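Local atomic coordinates of copper-transporting atpase (Sulfolobus solfataricus, PDB entry 2YJ3), a protein that probably couples ATP hydrolysis to the transport of copper ions across the cell membrane, here represented by its catalytic part with nucleotide-binding and phosphorylation domains. Residues 60-65 with 89-94; 98-103 with 107-112. The protein carries 1 engineered substitution. All coordinates share one frame; numbering follows the deposited sequence.

Interaction 1 (60-65 with 89-94); sequences ASVEAL and KDFKEI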
loop_
_atom_site.group_PDB
_atom_site.type_symbol
_atom_site.label_atom_id
_atom_site.label_comp_id
_atom_site.label_asym_id
_atom_site.label_seq_id
_atom_site.Cartn_x
_atom_site.Cartn_y
_atom_site.Cartn_z
ATOM N N ALA A 60 9.771 2.469 19.157
ATOM C CA ALA A 60 10.159 1.254 18.447
ATOM C C ALA A 60 9.858 0.021 19.280
ATOM O O ALA A 60 9.442 -1.026 18.755
ATOM C CB ALA A 60 11.670 1.305 18.095
ATOM N N SER A 61 10.086 0.142 20.586
ATOM C CA SER A 61 9.840 -0.957 21.505
ATOM C C SER A 61 8.359 -1.334 21.502
ATOM O O SER A 61 8.021 -2.508 21.536
ATOM C CB SER A 61 10.315 -0.611 22.923
ATOM O OG SER A 61 11.717 -0.411 22.972
ATOM N N VAL A 62 7.468 -0.348 21.456
ATOM C CA VAL A 62 6.049 -0.682 21.368
ATOM C C VAL A 62 5.691 -1.174 19.958
ATOM O O VAL A 62 4.947 -2.139 19.793
ATOM C CB VAL A 62 5.146 0.503 21.774
ATOM C CG1 VAL A 62 3.688 0.136 21.582
ATOM C CG2 VAL A 62 5.411 0.890 23.220
ATOM N N GLU A 63 6.223 -0.512 18.941
ATOM C CA GLU A 63 5.906 -0.894 17.567
ATOM C C GLU A 63 6.399 -2.304 17.225
ATOM O O GLU A 63 5.901 -2.933 16.282
ATOM C CB GLU A 63 6.478 0.131 16.581
ATOM C CG GLU A 63 5.766 1.462 16.589
ATOM C CD GLU A 63 4.402 1.412 15.908
ATOM O OE1 GLU A 63 3.753 0.348 15.920
ATOM O OE2 GLU A 63 3.980 2.444 15.350
ATOM N N ALA A 64 7.368 -2.805 17.991
ATOM C CA ALA A 64 7.919 -4.137 17.724
ATOM C C ALA A 64 6.920 -5.257 17.964
ATOM O O ALA A 64 7.188 -6.415 17.659
ATOM C CB ALA A 64 9.194 -4.378 18.543
ATOM N N LEU A 65 5.751 -4.929 18.490
ATOM C CA LEU A 65 4.759 -5.969 18.784
ATOM C C LEU A 65 3.635 -5.967 17.760
ATOM O O LEU A 65 2.696 -6.739 17.860
ATOM C CB LEU A 65 4.200 -5.772 20.186
ATOM C CG LEU A 65 5.282 -5.726 21.268
ATOM C CD1 LEU A 65 4.687 -5.484 22.665
ATOM C CD2 LEU A 65 6.078 -7.022 21.251
ATOM N N LYS A 89 5.077 -3.992 28.478
ATOM C CA LYS A 89 3.954 -4.680 29.108
ATOM C C LYS A 89 2.648 -4.003 28.706
ATOM O O LYS A 89 2.634 -2.837 28.297
ATOM C CB LYS A 89 4.088 -4.668 30.636
ATOM N N ASP A 90 1.552 -4.740 28.825
ATOM C CA ASP A 90 0.216 -4.219 28.548
ATOM C C ASP A 90 0.036 -3.735 27.114
ATOM O O ASP A 90 -0.689 -2.781 26.854
ATOM C CB ASP A 90 -0.131 -3.099 29.525
ATOM C CG ASP A 90 -0.258 -3.592 30.941
ATOM O OD1 ASP A 90 -0.836 -4.683 31.139
ATOM O OD2 ASP A 90 0.219 -2.897 31.859
ATOM N N PHE A 91 0.686 -4.397 26.174
ATOM C CA PHE A 91 0.545 -3.984 24.789
ATOM C C PHE A 91 -0.922 -3.988 24.382
ATOM O O PHE A 91 -1.691 -4.866 24.779
ATOM C CB PHE A 91 1.340 -4.905 23.887
ATOM C CG PHE A 91 1.180 -4.612 22.433
ATOM C CD1 PHE A 91 1.843 -3.535 21.855
ATOM C CD2 PHE A 91 0.396 -5.428 21.632
ATOM C CE1 PHE A 91 1.713 -3.285 20.518
ATOM C CE2 PHE A 91 0.255 -5.177 20.285
ATOM C CZ PHE A 91 0.916 -4.112 19.719
ATOM N N LYS A 92 -1.302 -2.998 23.589
ATOM C CA LYS A 92 -2.625 -2.938 22.991
ATOM C C LYS A 92 -2.488 -2.345 21.594
ATOM O O LYS A 92 -1.729 -1.395 21.381
ATOM C CB LYS A 92 -3.569 -2.101 23.857
ATOM C CG LYS A 92 -4.999 -2.001 23.349
ATOM C CD LYS A 92 -6.025 -2.583 24.355
ATOM C CE LYS A 92 -6.204 -4.121 24.188
ATOM N NZ LYS A 92 -7.223 -4.729 25.113
ATOM N N GLU A 93 -3.195 -2.914 20.631
ATOM C CA GLU A 93 -3.163 -2.388 19.276
ATOM C C GLU A 93 -4.549 -2.199 18.666
ATOM O O GLU A 93 -5.426 -3.050 18.804
ATOM C CB GLU A 93 -2.352 -3.311 18.371
ATOM C CG GLU A 93 -2.235 -2.801 16.943
ATOM C CD GLU A 93 -1.358 -3.679 16.062
ATOM O OE1 GLU A 93 -1.131 -4.865 16.415
ATOM O OE2 GLU A 93 -0.908 -3.179 15.008
ATOM N N ILE A 94 -4.736 -1.083 17.977
ATOM C CA ILE A 94 -5.859 -0.960 17.056
ATOM C C ILE A 94 -5.323 -0.739 15.637
ATOM O O ILE A 94 -4.845 0.352 15.293
ATOM C CB ILE A 94 -6.844 0.137 17.473
ATOM C CG1 ILE A 94 -7.550 0.691 16.238
ATOM C CG2 ILE A 94 -6.128 1.232 18.243
ATOM C CD1 ILE A 94 -8.666 1.602 16.555
#

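Interaction 2 (98-103 with 107-112); sequences GVRGKI and IIEVKK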
loop_
_atom_site.group_PDB
_atom_site.type_symbol
_atom_site.label_atom_id
_atom_site.label_comp_id
_atom_site.label_asym_id
_atom_site.label_seq_id
_atom_site.Cartn_x
_atom_site.Cartn_y
_atom_site.Cartn_z
ATOM N N GLY A 98 -3.152 2.982 15.757
ATOM C CA GLY A 98 -2.260 3.204 16.880
ATOM C C GLY A 98 -1.925 2.035 17.779
ATOM O O GLY A 98 -2.609 1.013 17.813
ATOM N N VAL A 99 -0.860 2.202 18.548
ATOM C CA VAL A 99 -0.413 1.150 19.438
ATOM C C VAL A 99 -0.116 1.741 20.815
ATOM O O VAL A 99 0.083 2.949 20.939
ATOM C CB VAL A 99 0.805 0.418 18.823
ATOM C CG1 VAL A 99 2.096 1.242 18.960
ATOM C CG2 VAL A 99 0.961 -0.910 19.425
ATOM N N ARG A 100 -0.102 0.909 21.853
ATOM C CA ARG A 100 0.133 1.412 23.208
ATOM C C ARG A 100 0.806 0.369 24.079
ATOM O O ARG A 100 0.637 -0.829 23.857
ATOM C CB ARG A 100 -1.178 1.837 23.868
ATOM C CG ARG A 100 -0.967 2.396 25.266
ATOM C CD ARG A 100 -2.274 2.709 26.009
ATOM N NE ARG A 100 -2.982 1.506 26.433
ATOM C CZ ARG A 100 -2.596 0.706 27.426
ATOM N NH1 ARG A 100 -1.491 0.963 28.116
ATOM N NH2 ARG A 100 -3.319 -0.368 27.728
ATOM N N GLY A 101 1.551 0.815 25.088
ATOM C CA GLY A 101 2.237 -0.102 25.983
ATOM C C GLY A 101 2.927 0.600 27.136
ATOM O O GLY A 101 3.091 1.816 27.130
ATOM N N LYS A 102 3.357 -0.175 28.122
ATOM C CA LYS A 102 4.046 0.386 29.275
ATOM C C LYS A 102 5.512 -0.026 29.321
ATOM O O LYS A 102 5.846 -1.200 29.170
ATOM C CB LYS A 102 3.329 -0.025 30.566
ATOM C CG LYS A 102 3.975 0.461 31.865
ATOM C CD LYS A 102 2.963 0.320 33.020
ATOM C CE LYS A 102 3.635 0.113 34.378
ATOM N NZ LYS A 102 4.315 -1.211 34.491
ATOM N N ILE A 103 6.380 0.956 29.530
ATOM C CA ILE A 103 7.813 0.726 29.628
ATOM C C ILE A 103 8.321 1.608 30.752
ATOM O O ILE A 103 7.938 2.784 30.844
ATOM C CB ILE A 103 8.545 1.159 28.336
ATOM C CG1 ILE A 103 7.949 0.499 27.095
ATOM C CG2 ILE A 103 10.050 0.910 28.436
ATOM C CD1 ILE A 103 8.620 0.980 25.806
ATOM N N ILE A 107 3.668 5.175 30.329
ATOM C CA ILE A 107 2.742 4.747 29.291
ATOM C C ILE A 107 3.100 5.375 27.952
ATOM O O ILE A 107 3.100 6.596 27.797
ATOM C CB ILE A 107 1.282 5.109 29.641
ATOM C CG1 ILE A 107 0.854 4.424 30.940
ATOM C CG2 ILE A 107 0.341 4.717 28.505
ATOM C CD1 ILE A 107 1.009 2.915 30.926
ATOM N N ILE A 108 3.379 4.530 26.973
ATOM C CA ILE A 108 3.768 5.012 25.655
ATOM C C ILE A 108 2.715 4.693 24.613
ATOM O O ILE A 108 2.210 3.578 24.555
ATOM C CB ILE A 108 5.124 4.420 25.193
ATOM C CG1 ILE A 108 6.283 5.093 25.934
ATOM C CG2 ILE A 108 5.329 4.685 23.703
ATOM C CD1 ILE A 108 6.563 4.515 27.274
ATOM N N GLU A 109 2.385 5.679 23.792
ATOM C CA GLU A 109 1.427 5.513 22.708
ATOM C C GLU A 109 2.025 6.009 21.422
ATOM O O GLU A 109 2.620 7.089 21.385
ATOM C CB GLU A 109 0.177 6.351 22.964
ATOM C CG GLU A 109 -0.566 5.994 24.202
ATOM C CD GLU A 109 -1.819 6.846 24.355
ATOM O OE1 GLU A 109 -1.713 7.986 24.874
ATOM O OE2 GLU A 109 -2.897 6.378 23.925
ATOM N N VAL A 110 1.852 5.237 20.359
ATOM C CA VAL A 110 2.272 5.664 19.030
ATOM C C VAL A 110 1.037 5.656 18.139
ATOM O O VAL A 110 0.414 4.622 17.940
ATOM C CB VAL A 110 3.364 4.746 18.461
ATOM C CG1 VAL A 110 3.889 5.298 17.142
ATOM C CG2 VAL A 110 4.493 4.582 19.466
ATOM N N LYS A 111 0.638 6.821 17.648
ATOM C CA LYS A 111 -0.627 6.896 16.925
ATOM C C LYS A 111 -0.656 7.947 15.815
ATOM O O LYS A 111 0.077 8.938 15.853
ATOM C CB LYS A 111 -1.809 7.072 17.894
ATOM C CG LYS A 111 -1.704 8.223 18.879
ATOM C CD LYS A 111 -2.948 8.248 19.797
ATOM C CE LYS A 111 -2.914 9.421 20.786
ATOM N NZ LYS A 111 -4.124 9.445 21.686
ATOM N N LYS A 112 -1.506 7.698 14.822
ATOM C CA LYS A 112 -1.601 8.541 13.636
ATOM C C LYS A 112 -2.061 9.959 13.966
ATOM O O LYS A 112 -2.535 10.227 15.069
ATOM C CB LYS A 112 -2.538 7.899 12.601
#

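Interaction 1 (60-65 with 89-94)
Val62, on helix 53-63, meets Phe91 in two ways. Its CG1 lies 4.1 Å from Phe91 CE1, a loose apolar contact made obliquely, and its carbonyl O comes within 3.5 Å of the same CE1. That oxygen is already used, since the backbone N of Leu65 donates to Val62 O at 3.2 Å, a turn-type bond at the point where the chain leaves the helix, consistent with Leu65 being set over the ring. Of residues 60-65, Leu65 contributes most. Its CB sits over the centre of the Phe91 ring, 3.6 Å from the centroid and only 13° off the normal, a CH-pi contact on one face. With CG anti to the carbonyl carbon (chi1 -55°), Leu65 CD1 runs back toward the root of the ring, 3.6 Å from Phe91 CB. A flat, apolar side chain suits this place because it offers a broad face to the leucine and an edge to its polar neighbour: OE1 of Glu93 lies at that edge, in the ring plane, while OE2 is hydrogen-bonded to Ser66. A serine in place of Phe91 would probably leave Leu65 CB and CD1 without the face they rest on and open a gap between the strand and the turn after the helix. The helix lies against the antiparallel sheet, Val62 also touching Val99 and Ile108, while Glu63, a nucleotide-binding residue (no nucleotide is bound here), packs against Ala71, Ile74 and Val75 of helix 69-81 and Leu65 reaches the loop residue Val88.

Interaction 2 (98-103 with 107-112)
Strands 98-103 and 107-111 run antiparallel, their segment axes approaching to 4.6 Å with 173° between N-to-C directions, and pair through two hydrogen-bonded couples, Val99 with Val110 and Gly101 with Ile108. The shortest of the four bonds, Ile108 N to Gly101 O at 2.7 Å, is also the straightest (169° at the hydrogen). Gly98 faces Lys111 in a non-hydrogen-bonded pair, and the lack of a side chain matters there: its CA is only 4.0 Å from Lys111 CB, so a CB would collide with it. On the face with Val99 and Val110, the two valines lie side by side. CG1 of Val99, set between the backbone N and the carbonyl carbon (chi1 77°), approaches Val110 CB to 3.8 Å. Further along, Ile103 rests its CB 4.0 Å from Ile108 CD1; these beta-branched residues suit extended chains and a buried face. The face of Arg100, Glu109 and Ile107 mixes charged and apolar side chains. Arg100 and Glu109 meet through their methylenes, CG to CG at 3.8 Å, but their charged ends do not pair: Arg100 NE stays 5.5 Å from Glu109 OE2. Ile107 fills in beside them, its CG2 at the edge of the Arg100 guanidinium and its CD1 3.8 Å from Lys102 CB. Lys111 makes a cation-pi contact with Tyr122 and only a long salt bridge to Glu109. The strands form a beta hairpin in the nucleotide-binding domain's antiparallel sheet, and Gly98 is the second glycine of a Gly-x-Gly sequence that, as in other type IB ATPases, probably lines the nucleotide pocket.

In the fold
Interactions 1 and 2 have centres about 6 Å apart and share one sheet, strand 91-94 being the neighbour of 98-103. Lys89 O to Lys102 N (2.8 Å) and Lys92 O to Arg100 N (2.9 Å), probable hydrogen bonds, join them; Val99 packs against Val62 and Phe91, so the hairpin's apolar face receives the helix of interaction 1. Both border the nucleotide site, empty of nucleotide here: the Val110 side chain comes within about 3 Å of that of Glu63, and that of Glu93 within about 4 Å of that of His68, also nucleotide-binding. A glycerol, probably from the crystallisation liquor, lies about 4 Å from Gly98 and from the Glu93 side chain; the magnesium ion is about 12 Å from that of Val110.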